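Long-range contacts in probable oxidoreductase (Pseudomonas aeruginosa, PDB 4B7C), which is a probable medium-chain dehydrogenase/reductase, inferred to carry out NADP-dependent redox chemistry with a Rossmann-type cofactor domain: residues Ile41-Glu46 / Gly98-Gln103; Asn45-Leu50 / Pro122-Leu127; Thr133-Tyr138 / Lys292-Trp297; Gly167-Leu172 / Gly301-Arg306. One frame throughout, in Å; residues are numbered along the deposited sequence.

Contact 1 of 4, residues Ile41-Glu46 / Gly98-Gln103; sequences ILVKNE and GALGVQ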
# COMPACT_ATOMS: atom_id res chain seq x y z
N ILE B 41 -31.38 10.28 -23.27
CA ILE B 41 -32.45 9.30 -23.12
C ILE B 41 -33.34 9.64 -21.93
O ILE B 41 -32.94 10.36 -21.01
CB ILE B 41 -31.92 7.87 -22.98
CG1 ILE B 41 -31.13 7.69 -21.68
CG2 ILE B 41 -31.07 7.50 -24.21
CD1 ILE B 41 -30.72 6.25 -21.44
N LEU B 42 -34.57 9.14 -21.99
CA LEU B 42 -35.54 9.22 -20.88
C LEU B 42 -35.76 7.81 -20.37
O LEU B 42 -36.19 6.92 -21.13
CB LEU B 42 -36.87 9.85 -21.32
CG LEU B 42 -38.09 9.65 -20.40
CD1 LEU B 42 -37.85 10.24 -19.02
CD2 LEU B 42 -39.40 10.19 -20.97
N VAL B 43 -35.48 7.62 -19.09
CA VAL B 43 -35.57 6.30 -18.46
C VAL B 43 -36.56 6.32 -17.29
O VAL B 43 -36.54 7.23 -16.46
CB VAL B 43 -34.22 5.82 -17.91
CG1 VAL B 43 -34.39 4.54 -17.10
CG2 VAL B 43 -33.20 5.60 -19.02
N LYS B 44 -37.45 5.32 -17.26
CA LYS B 44 -38.30 5.09 -16.09
C LYS B 44 -37.50 4.26 -15.10
O LYS B 44 -37.17 3.11 -15.37
CB LYS B 44 -39.59 4.36 -16.46
CG LYS B 44 -40.45 3.98 -15.24
CD LYS B 44 -41.02 5.20 -14.53
CE LYS B 44 -41.50 4.91 -13.10
NZ LYS B 44 -40.44 5.10 -12.05
N ASN B 45 -37.16 4.86 -13.96
CA ASN B 45 -36.36 4.17 -12.96
C ASN B 45 -37.20 3.09 -12.27
O ASN B 45 -38.31 3.34 -11.83
CB ASN B 45 -35.79 5.15 -11.93
CG ASN B 45 -34.83 6.16 -12.55
OD1 ASN B 45 -34.43 6.04 -13.72
ND2 ASN B 45 -34.43 7.16 -11.75
N GLU B 46 -36.64 1.89 -12.17
CA GLU B 46 -37.37 0.75 -11.60
C GLU B 46 -36.80 0.29 -10.26
O GLU B 46 -37.54 0.05 -9.31
CB GLU B 46 -37.40 -0.42 -12.58
CG GLU B 46 -38.28 -0.17 -13.81
CD GLU B 46 -39.12 -1.35 -14.30
OE1 GLU B 46 -38.93 -2.51 -13.81
OE2 GLU B 46 -40.00 -1.07 -15.18
N GLY B 98 -27.26 2.29 -14.95
CA GLY B 98 -26.55 3.57 -14.98
C GLY B 98 -26.81 4.41 -13.75
O GLY B 98 -27.51 3.97 -12.83
N ALA B 99 -26.21 5.60 -13.72
CA ALA B 99 -26.42 6.54 -12.63
C ALA B 99 -27.75 7.21 -12.86
O ALA B 99 -27.82 8.29 -13.44
CB ALA B 99 -25.27 7.57 -12.57
N LEU B 100 -28.82 6.57 -12.40
CA LEU B 100 -30.19 7.03 -12.68
C LEU B 100 -30.70 8.09 -11.70
O LEU B 100 -31.67 8.80 -11.97
CB LEU B 100 -31.16 5.84 -12.68
CG LEU B 100 -30.89 4.77 -13.75
CD1 LEU B 100 -31.93 3.65 -13.71
CD2 LEU B 100 -30.80 5.39 -15.15
N GLY B 101 -30.07 8.15 -10.52
CA GLY B 101 -30.44 9.15 -9.51
C GLY B 101 -31.62 8.71 -8.65
O GLY B 101 -32.39 7.82 -9.03
N VAL B 102 -31.74 9.33 -7.47
CA VAL B 102 -32.82 9.00 -6.54
C VAL B 102 -34.06 9.76 -6.97
O VAL B 102 -34.41 10.81 -6.41
CB VAL B 102 -32.47 9.30 -5.07
CG1 VAL B 102 -33.64 8.90 -4.18
CG2 VAL B 102 -31.22 8.55 -4.64
N GLN B 103 -34.74 9.20 -7.97
CA GLN B 103 -35.88 9.85 -8.60
C GLN B 103 -36.71 8.85 -9.42
O GLN B 103 -36.30 7.71 -9.62
CB GLN B 103 -35.41 10.98 -9.52
CG GLN B 103 -34.43 10.54 -10.58
CD GLN B 103 -33.85 11.68 -11.38
OE1 GLN B 103 -34.41 12.79 -11.43
NE2 GLN B 103 -32.72 11.41 -12.03

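Contact 2 of 4, residues Asn45-Leu50 / Pro122-Leu127; sequences NEYLSL and PLPRYL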
# COMPACT_ATOMS: atom_id res chain seq x y z
N ASN B 45 -37.16 4.86 -13.96
CA ASN B 45 -36.36 4.17 -12.96
C ASN B 45 -37.20 3.09 -12.27
O ASN B 45 -38.31 3.34 -11.83
CB ASN B 45 -35.79 5.15 -11.93
CG ASN B 45 -34.83 6.16 -12.55
OD1 ASN B 45 -34.43 6.04 -13.72
ND2 ASN B 45 -34.43 7.16 -11.75
N GLU B 46 -36.64 1.89 -12.17
CA GLU B 46 -37.37 0.75 -11.60
C GLU B 46 -36.80 0.29 -10.26
O GLU B 46 -37.54 0.05 -9.31
CB GLU B 46 -37.40 -0.42 -12.58
CG GLU B 46 -38.28 -0.17 -13.81
CD GLU B 46 -39.12 -1.35 -14.30
OE1 GLU B 46 -38.93 -2.51 -13.81
OE2 GLU B 46 -40.00 -1.07 -15.18
N TYR B 47 -35.48 0.14 -10.22
CA TYR B 47 -34.77 -0.25 -9.02
C TYR B 47 -33.52 0.61 -8.84
O TYR B 47 -32.79 0.86 -9.79
CB TYR B 47 -34.36 -1.70 -9.06
CG TYR B 47 -35.52 -2.66 -9.10
CD1 TYR B 47 -36.08 -3.14 -7.92
CD2 TYR B 47 -36.03 -3.10 -10.31
CE1 TYR B 47 -37.14 -4.04 -7.94
CE2 TYR B 47 -37.08 -3.99 -10.35
CZ TYR B 47 -37.64 -4.46 -9.17
OH TYR B 47 -38.67 -5.34 -9.19
N LEU B 48 -33.28 1.03 -7.60
CA LEU B 48 -32.10 1.82 -7.24
C LEU B 48 -31.21 1.10 -6.27
O LEU B 48 -31.68 0.38 -5.39
CB LEU B 48 -32.50 3.15 -6.64
CG LEU B 48 -33.38 4.04 -7.52
CD1 LEU B 48 -33.74 5.29 -6.74
CD2 LEU B 48 -32.74 4.38 -8.87
N SER B 49 -29.91 1.24 -6.49
CA SER B 49 -28.91 0.64 -5.63
C SER B 49 -28.64 1.55 -4.44
O SER B 49 -28.27 2.71 -4.59
CB SER B 49 -27.61 0.39 -6.37
OG SER B 49 -26.62 -0.08 -5.47
N LEU B 50 -28.86 1.02 -3.24
CA LEU B 50 -28.46 1.73 -2.03
C LEU B 50 -27.12 1.14 -1.58
O LEU B 50 -27.03 -0.05 -1.27
CB LEU B 50 -29.54 1.62 -0.95
CG LEU B 50 -30.69 2.64 -1.02
CD1 LEU B 50 -31.27 2.80 -2.42
CD2 LEU B 50 -31.79 2.24 -0.05
N PRO B 122 -33.20 -11.76 -12.85
CA PRO B 122 -34.10 -10.74 -12.35
C PRO B 122 -33.45 -9.34 -12.36
O PRO B 122 -32.24 -9.22 -12.14
CB PRO B 122 -34.38 -11.17 -10.92
CG PRO B 122 -33.74 -12.50 -10.72
CD PRO B 122 -32.79 -12.74 -11.84
N LEU B 123 -34.26 -8.33 -12.64
CA LEU B 123 -33.79 -6.96 -12.80
C LEU B 123 -32.92 -6.47 -11.64
O LEU B 123 -31.88 -5.90 -11.89
CB LEU B 123 -34.95 -5.99 -13.01
CG LEU B 123 -35.40 -5.73 -14.45
CD1 LEU B 123 -36.37 -4.56 -14.46
CD2 LEU B 123 -34.19 -5.37 -15.31
N PRO B 124 -33.34 -6.71 -10.38
CA PRO B 124 -32.56 -6.22 -9.26
C PRO B 124 -31.17 -6.84 -9.17
O PRO B 124 -30.29 -6.23 -8.59
CB PRO B 124 -33.37 -6.65 -8.04
CG PRO B 124 -34.75 -6.84 -8.54
CD PRO B 124 -34.57 -7.38 -9.92
N ARG B 125 -30.99 -8.02 -9.76
CA ARG B 125 -29.70 -8.69 -9.75
C ARG B 125 -28.64 -7.94 -10.58
O ARG B 125 -27.43 -8.11 -10.38
CB ARG B 125 -29.81 -10.14 -10.22
CG ARG B 125 -28.51 -10.90 -10.01
CD ARG B 125 -28.71 -12.31 -9.51
NE ARG B 125 -29.63 -12.39 -8.38
CZ ARG B 125 -30.50 -13.37 -8.18
NH1 ARG B 125 -30.60 -14.39 -9.03
NH2 ARG B 125 -31.28 -13.34 -7.11
N TYR B 126 -29.10 -7.12 -11.51
CA TYR B 126 -28.21 -6.25 -12.28
C TYR B 126 -27.71 -5.06 -11.44
O TYR B 126 -27.01 -4.18 -11.95
CB TYR B 126 -28.89 -5.76 -13.56
CG TYR B 126 -28.97 -6.86 -14.59
CD1 TYR B 126 -27.84 -7.29 -15.26
CD2 TYR B 126 -30.18 -7.46 -14.89
CE1 TYR B 126 -27.90 -8.31 -16.20
CE2 TYR B 126 -30.26 -8.46 -15.83
CZ TYR B 126 -29.12 -8.90 -16.48
OH TYR B 126 -29.24 -9.89 -17.43
N LEU B 127 -28.11 -5.03 -10.17
CA LEU B 127 -27.56 -4.07 -9.20
C LEU B 127 -26.71 -4.76 -8.15
O LEU B 127 -26.16 -4.10 -7.28
CB LEU B 127 -28.69 -3.32 -8.49
CG LEU B 127 -29.52 -2.42 -9.38
CD1 LEU B 127 -30.61 -1.80 -8.51
CD2 LEU B 127 -28.63 -1.38 -10.03
O HOH W 1 -25.31 -1.61 -7.95

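Contact 3 of 4, residues Thr133-Tyr138 / Lys292-Trp297; sequences TGMTAY and KEMATW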
# COMPACT_ATOMS: atom_id res chain seq x y z
N THR B 133 -21.60 -3.96 -7.53
CA THR B 133 -21.05 -4.65 -6.35
C THR B 133 -20.38 -5.95 -6.76
O THR B 133 -19.27 -6.25 -6.33
CB THR B 133 -22.12 -4.91 -5.27
OG1 THR B 133 -23.19 -5.65 -5.82
CG2 THR B 133 -22.64 -3.59 -4.70
N GLY B 134 -21.06 -6.71 -7.61
CA GLY B 134 -20.54 -7.98 -8.11
C GLY B 134 -19.29 -7.81 -8.97
O GLY B 134 -18.33 -8.57 -8.83
N MET B 135 -19.31 -6.81 -9.84
CA MET B 135 -18.14 -6.52 -10.69
C MET B 135 -16.98 -5.93 -9.87
O MET B 135 -15.82 -6.13 -10.20
CB MET B 135 -18.51 -5.60 -11.84
CG MET B 135 -19.36 -6.25 -12.93
SD MET B 135 -18.68 -7.76 -13.63
CE MET B 135 -19.16 -9.06 -12.48
N THR B 136 -17.29 -5.20 -8.80
CA THR B 136 -16.25 -4.74 -7.87
C THR B 136 -15.52 -5.96 -7.29
O THR B 136 -14.30 -6.05 -7.32
CB THR B 136 -16.82 -3.88 -6.73
OG1 THR B 136 -17.35 -2.68 -7.27
CG2 THR B 136 -15.71 -3.52 -5.67
N ALA B 137 -16.30 -6.92 -6.79
CA ALA B 137 -15.75 -8.15 -6.22
C ALA B 137 -14.90 -8.87 -7.25
O ALA B 137 -13.78 -9.29 -6.97
CB ALA B 137 -16.87 -9.08 -5.72
N TYR B 138 -15.47 -9.03 -8.43
CA TYR B 138 -14.84 -9.78 -9.51
C TYR B 138 -13.49 -9.19 -9.91
O TYR B 138 -12.46 -9.89 -9.88
CB TYR B 138 -15.77 -9.78 -10.73
CG TYR B 138 -15.32 -10.63 -11.88
CD1 TYR B 138 -15.68 -11.98 -11.96
CD2 TYR B 138 -14.56 -10.09 -12.92
CE1 TYR B 138 -15.27 -12.76 -13.02
CE2 TYR B 138 -14.15 -10.87 -13.99
CZ TYR B 138 -14.51 -12.20 -14.03
OH TYR B 138 -14.12 -12.97 -15.10
N LYS B 292 -20.45 -12.04 -18.20
CA LYS B 292 -20.68 -13.34 -18.84
C LYS B 292 -20.24 -14.47 -17.92
O LYS B 292 -20.96 -15.44 -17.74
CB LYS B 292 -19.96 -13.43 -20.19
CG LYS B 292 -20.24 -14.69 -20.99
CD LYS B 292 -19.36 -14.79 -22.24
CE LYS B 292 -19.40 -16.18 -22.86
NZ LYS B 292 -18.31 -16.40 -23.85
N GLU B 293 -19.04 -14.35 -17.35
CA GLU B 293 -18.54 -15.39 -16.46
C GLU B 293 -19.37 -15.48 -15.18
O GLU B 293 -19.74 -16.57 -14.75
CB GLU B 293 -17.07 -15.21 -16.10
CG GLU B 293 -16.56 -16.33 -15.21
CD GLU B 293 -15.05 -16.48 -15.20
OE1 GLU B 293 -14.36 -15.48 -14.94
OE2 GLU B 293 -14.57 -17.61 -15.42
N MET B 294 -19.68 -14.33 -14.59
CA MET B 294 -20.51 -14.27 -13.38
C MET B 294 -21.87 -14.94 -13.62
O MET B 294 -22.35 -15.70 -12.78
CB MET B 294 -20.73 -12.82 -12.94
CG MET B 294 -21.57 -12.66 -11.68
SD MET B 294 -20.73 -13.29 -10.19
CE MET B 294 -19.30 -12.20 -10.23
N ALA B 295 -22.48 -14.65 -14.76
CA ALA B 295 -23.78 -15.24 -15.14
C ALA B 295 -23.74 -16.77 -15.17
O ALA B 295 -24.68 -17.42 -14.73
CB ALA B 295 -24.25 -14.69 -16.49
N THR B 296 -22.66 -17.34 -15.69
CA THR B 296 -22.53 -18.80 -15.74
C THR B 296 -22.34 -19.40 -14.34
O THR B 296 -22.89 -20.46 -14.02
CB THR B 296 -21.39 -19.26 -16.67
OG1 THR B 296 -20.12 -18.91 -16.10
CG2 THR B 296 -21.52 -18.61 -18.03
N TRP B 297 -21.57 -18.72 -13.49
CA TRP B 297 -21.39 -19.18 -12.10
C TRP B 297 -22.72 -19.21 -11.39
O TRP B 297 -23.03 -20.16 -10.68
CB TRP B 297 -20.42 -18.29 -11.33
CG TRP B 297 -18.96 -18.51 -11.66
CD1 TRP B 297 -18.35 -19.67 -12.14
CD2 TRP B 297 -17.86 -17.55 -11.51
NE1 TRP B 297 -17.00 -19.50 -12.30
CE2 TRP B 297 -16.64 -18.25 -11.94
CE3 TRP B 297 -17.78 -16.23 -11.09
CZ2 TRP B 297 -15.40 -17.64 -11.95
CZ3 TRP B 297 -16.52 -15.63 -11.10
CH2 TRP B 297 -15.36 -16.31 -11.52

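Contact 4 of 4, residues Gly167-Leu172 / Gly301-Arg306; sequences GQIARL and GKLQSR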
# COMPACT_ATOMS: atom_id res chain seq x y z
N GLY B 167 -15.86 -13.53 -1.66
CA GLY B 167 -15.55 -14.77 -0.95
C GLY B 167 -15.92 -16.02 -1.72
O GLY B 167 -15.20 -17.01 -1.72
N GLN B 168 -17.05 -15.97 -2.42
CA GLN B 168 -17.50 -17.09 -3.23
C GLN B 168 -16.62 -17.30 -4.45
O GLN B 168 -16.28 -18.42 -4.81
CB GLN B 168 -18.96 -16.90 -3.66
CG GLN B 168 -19.95 -16.94 -2.50
CD GLN B 168 -21.39 -16.74 -2.94
OE1 GLN B 168 -22.02 -17.67 -3.44
NE2 GLN B 168 -21.92 -15.54 -2.75
N ILE B 169 -16.22 -16.19 -5.08
CA ILE B 169 -15.28 -16.28 -6.19
C ILE B 169 -13.97 -16.91 -5.72
O ILE B 169 -13.41 -17.79 -6.38
CB ILE B 169 -15.00 -14.90 -6.83
CG1 ILE B 169 -16.27 -14.33 -7.46
CG2 ILE B 169 -13.93 -15.02 -7.91
CD1 ILE B 169 -16.13 -12.90 -7.96
N ALA B 170 -13.49 -16.46 -4.57
CA ALA B 170 -12.25 -16.98 -3.99
C ALA B 170 -12.33 -18.49 -3.74
O ALA B 170 -11.37 -19.22 -4.01
CB ALA B 170 -11.94 -16.25 -2.69
N ARG B 171 -13.48 -18.94 -3.24
CA ARG B 171 -13.73 -20.39 -3.04
C ARG B 171 -13.59 -21.13 -4.36
O ARG B 171 -12.94 -22.17 -4.44
CB ARG B 171 -15.12 -20.65 -2.43
CG ARG B 171 -15.51 -22.13 -2.36
CD ARG B 171 -16.87 -22.39 -1.71
NE ARG B 171 -17.91 -21.47 -2.17
CZ ARG B 171 -18.56 -21.58 -3.33
NH1 ARG B 171 -18.30 -22.57 -4.18
NH2 ARG B 171 -19.48 -20.67 -3.65
N LEU B 172 -14.19 -20.57 -5.41
CA LEU B 172 -14.13 -21.17 -6.75
C LEU B 172 -12.72 -21.26 -7.32
O LEU B 172 -12.45 -22.10 -8.18
CB LEU B 172 -15.02 -20.40 -7.73
CG LEU B 172 -16.51 -20.50 -7.45
CD1 LEU B 172 -17.29 -19.59 -8.40
CD2 LEU B 172 -16.95 -21.95 -7.58
N GLY B 301 -25.11 -22.60 -10.23
CA GLY B 301 -25.28 -22.71 -8.78
C GLY B 301 -23.98 -22.66 -7.99
O GLY B 301 -23.95 -22.97 -6.80
N LYS B 302 -22.89 -22.28 -8.67
CA LYS B 302 -21.57 -22.17 -8.04
C LYS B 302 -21.46 -20.90 -7.21
O LYS B 302 -20.65 -20.82 -6.29
CB LYS B 302 -20.46 -22.19 -9.08
CG LYS B 302 -20.24 -23.54 -9.73
CD LYS B 302 -19.12 -23.50 -10.75
CE LYS B 302 -18.92 -24.84 -11.42
NZ LYS B 302 -18.08 -24.68 -12.64
N LEU B 303 -22.29 -19.92 -7.52
CA LEU B 303 -22.32 -18.65 -6.80
C LEU B 303 -23.76 -18.21 -6.55
O LEU B 303 -24.60 -18.35 -7.42
CB LEU B 303 -21.57 -17.59 -7.61
CG LEU B 303 -21.19 -16.30 -6.88
CD1 LEU B 303 -19.85 -15.80 -7.42
CD2 LEU B 303 -22.28 -15.25 -7.05
N GLN B 304 -24.03 -17.68 -5.36
CA GLN B 304 -25.36 -17.20 -4.95
C GLN B 304 -25.41 -15.70 -4.76
O GLN B 304 -24.45 -15.13 -4.26
CB GLN B 304 -25.77 -17.83 -3.61
CG GLN B 304 -26.09 -19.31 -3.65
CD GLN B 304 -26.28 -19.88 -2.26
OE1 GLN B 304 -25.77 -20.95 -1.97
NE2 GLN B 304 -26.99 -19.16 -1.40
N SER B 305 -26.56 -15.10 -5.06
CA SER B 305 -26.77 -13.67 -4.86
C SER B 305 -28.06 -13.37 -4.12
O SER B 305 -29.15 -13.76 -4.54
CB SER B 305 -26.78 -12.94 -6.20
OG SER B 305 -26.83 -11.53 -6.01
N ARG B 306 -27.95 -12.61 -3.03
CA ARG B 306 -29.14 -12.18 -2.28
C ARG B 306 -29.37 -10.67 -2.38
O ARG B 306 -28.46 -9.87 -2.13
CB ARG B 306 -29.15 -12.59 -0.78
CG ARG B 306 -27.96 -12.15 0.04
CD ARG B 306 -27.97 -12.80 1.43
NE ARG B 306 -29.29 -12.76 2.08
CZ ARG B 306 -29.47 -12.82 3.39
NH1 ARG B 306 -28.43 -12.92 4.21
NH2 ARG B 306 -30.71 -12.78 3.89

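Contact 1 of 4, residues Ile41-Glu46 / Gly98-Gln103
The carboxamide of N45 slides past the side chain of L100 in the opposite direction, and its two ends meet quite different surroundings. The oxygen end lies against hydrocarbon: OD1 of N45 is 3.4 Å from CB of L100 and 3.5 Å from its CD1, and no polar partner for this buried oxygen is present in the model. The nitrogen end does the polar work. ND2 of N45 donates to O of Q103 at 2.9 Å and to O of L100 at 3.2 Å, both bonds moderately bent, and in each case the donor stands above the carbonyl plane. CG of N45 lies anti to its own carbonyl carbon (chi1 -63°), which sets it beside the backbone N; the CB bond itself points toward the loop.

The case illustrates how one asparagine on a strand can hold an irregular loop by its backbone carbonyls. Strand 41-49 belongs to the mixed sheet of the GroES-like N-terminal domain, and residues 98-103 link strand 95-97 to strand 105-108, which pairs antiparallel with 41-49. Within the loop, A99 and V102 each centre an inverse gamma turn.

O of L100 is gripped twice, because NE2 of Q103 reaches it at 2.8 Å from the face opposite to N45, in a nearly straight bond of 174°. The other end of that amide, OE1 of Q103, accepts from Q10 and N8, which, with the NE2 bond, helps fix the amide's rotation. Farther back along the strand, V43 crosses L100 at about a right angle, its CG1 4.2 Å from CD2 of L100, while F106 packs against L100 as well.

Contact 2 of 4, residues Asn45-Leu50 / Pro122-Leu127
P124 lies over one face of the Y47 ring and makes the CH-pi contact of this pair of segments: its CG is 3.8 Å from the ring centroid and 14° off the ring normal. The proline leans toward the CE1 and CZ part of the rim. CG of Y47 is anti to the carbonyl carbon (chi1 -64°), which sets it beside the backbone N, on a side chain whose CB bond points toward the 3-10 segment 123-127.

Further apolar contacts accompany it. L123 crosses Y47 at about a right angle and brings its CB to 4.0 Å from CE2 of the tyrosine. L127 works with its branches: CD1 rests 3.8 Å from CB of Y47 and also against the strand backbone, 3.7 Å from O of Y47, whereas CD2 approaches CB of S49.

The strand half of the contact combines a local irregularity with packing, for E46 and Y47 both face V79 in a classic beta bulge, and both side chains start out toward the 3-10 segment. OE1 of E46 comes 3.3 Å from CD1 of L123, a carboxylate oxygen set against a methyl group.

Polar linkage between the segments is carried by water. One molecule donates to O of L127 at 2.7 Å and is hydrogen-bonded to OG of S49 at 3.2 Å; the stronger partner of this hydroxyl is K331.

Contact 3 of 4, residues Thr133-Tyr138 / Lys292-Trp297
Helices 133-138 and 292-297 cross at a steep 102° between their N-to-C directions, with axes 11.3 Å apart at closest approach, a separation wide enough that long side chains must bridge it. Y138 does most of this. Its CG is anti to the backbone N (chi1 -174°), and the hydroxyl at the far end of the ring donates to E293: OH of Y138 is 2.5 Å from OE1 of E293, a short bond. The carboxylate oxygen is met on its anti side and lies close to the plane of the tyrosine ring, although ring and carboxylate planes are 60° apart.

The same edge of the tyrosine receives W297. CZ3 of W297 sits 3.7 Å from CE1 of Y138, near the tyrosine plane, so the two rings touch rim to rim with neither over the other's face. CG of E293 lies over one face of the indole, while the carboxylate meets the tyrosine hydroxyl.

Next to the tyrosine, two methionines meet by their methyls. CE of M135 is 3.9 Å from CE of M294; the side chains run past each other in opposite directions, each bent at chi2 and chi3. M294 CE also touches CD1 of Y138 and, at 4.0 Å, O of G134.

This near-perpendicular helix packing joins helix 132-145, which precedes the first Rossmann strand, 152-155, to helix 287-299, which follows the last strand of that parallel sheet, 274-277. Helix 161-172 flanks the crossing, A137 resting on V165 and A166 and W297 on L172, while L130 and L303 pack against M294.

Contact 4 of 4, residues Gly167-Leu172 / Gly301-Arg306
The guanidinium of R171 has the backbone O of Q168 over one face, offset toward the rim, and two oxygens at its edge, OE1 of Q168 and O of K302. The second is a true bond: NH2 of R171 donates to O of K302 at 2.9 Å, nearly straight at 171° and approaching the carbonyl oxygen almost head-on. The chain bends at chi3 (45°), the torsion that sets NE, and NE makes a weak bond to O of L194.

Helix 161-172 belongs to the Rossmann-type domain, and its last turns here bind the extended chain that follows the Schellman motif at G301 and leads to strand 307-311. The flat amide of Q168 pairs with the backbone of Q304 through two bonds, much as a neighbouring strand would. N of Q304 donates to OE1 of Q168 at 2.8 Å, and NE2 of Q168 donates in turn to O of Q304 at 3.0 Å, on a lone pair in the carbonyl plane. A further bond from NE2 to O of S164, one turn back, helps fix which way round the amide sits.

Apolar contacts lie alongside. L303 reaches CB of Q168 with CG and CD1, each at 4.0 Å, and its CD1 also meets I169, which W297 covers too. K302, whose amine forms a salt bridge with E300, uses its aliphatic base here: its CB lies 3.8 Å from CD2 of L172.

Overall arrangement
Contacts 1 and 2 share N45 and E46 on strand 41-49 and belong to the GroES-like side of the chain; contacts 3 and 4, centred 9 Å apart, join the helices and linking chain beside the Rossmann sheet. Contacts 1 and 3 are buried, contacts 2 and 4 only partly so. Burial alone does not set the chemistry: contacts 1 and 4 use side-chain amides, with a guanidinium added in contact 4, to hold non-helical backbone, whereas contact 2 is mainly apolar with a water link and contact 3 mixes methionine and aromatic packing with one short bond. W297 ties contacts 3 and 4, and R125 of contact 2 approaches S305 of contact 4.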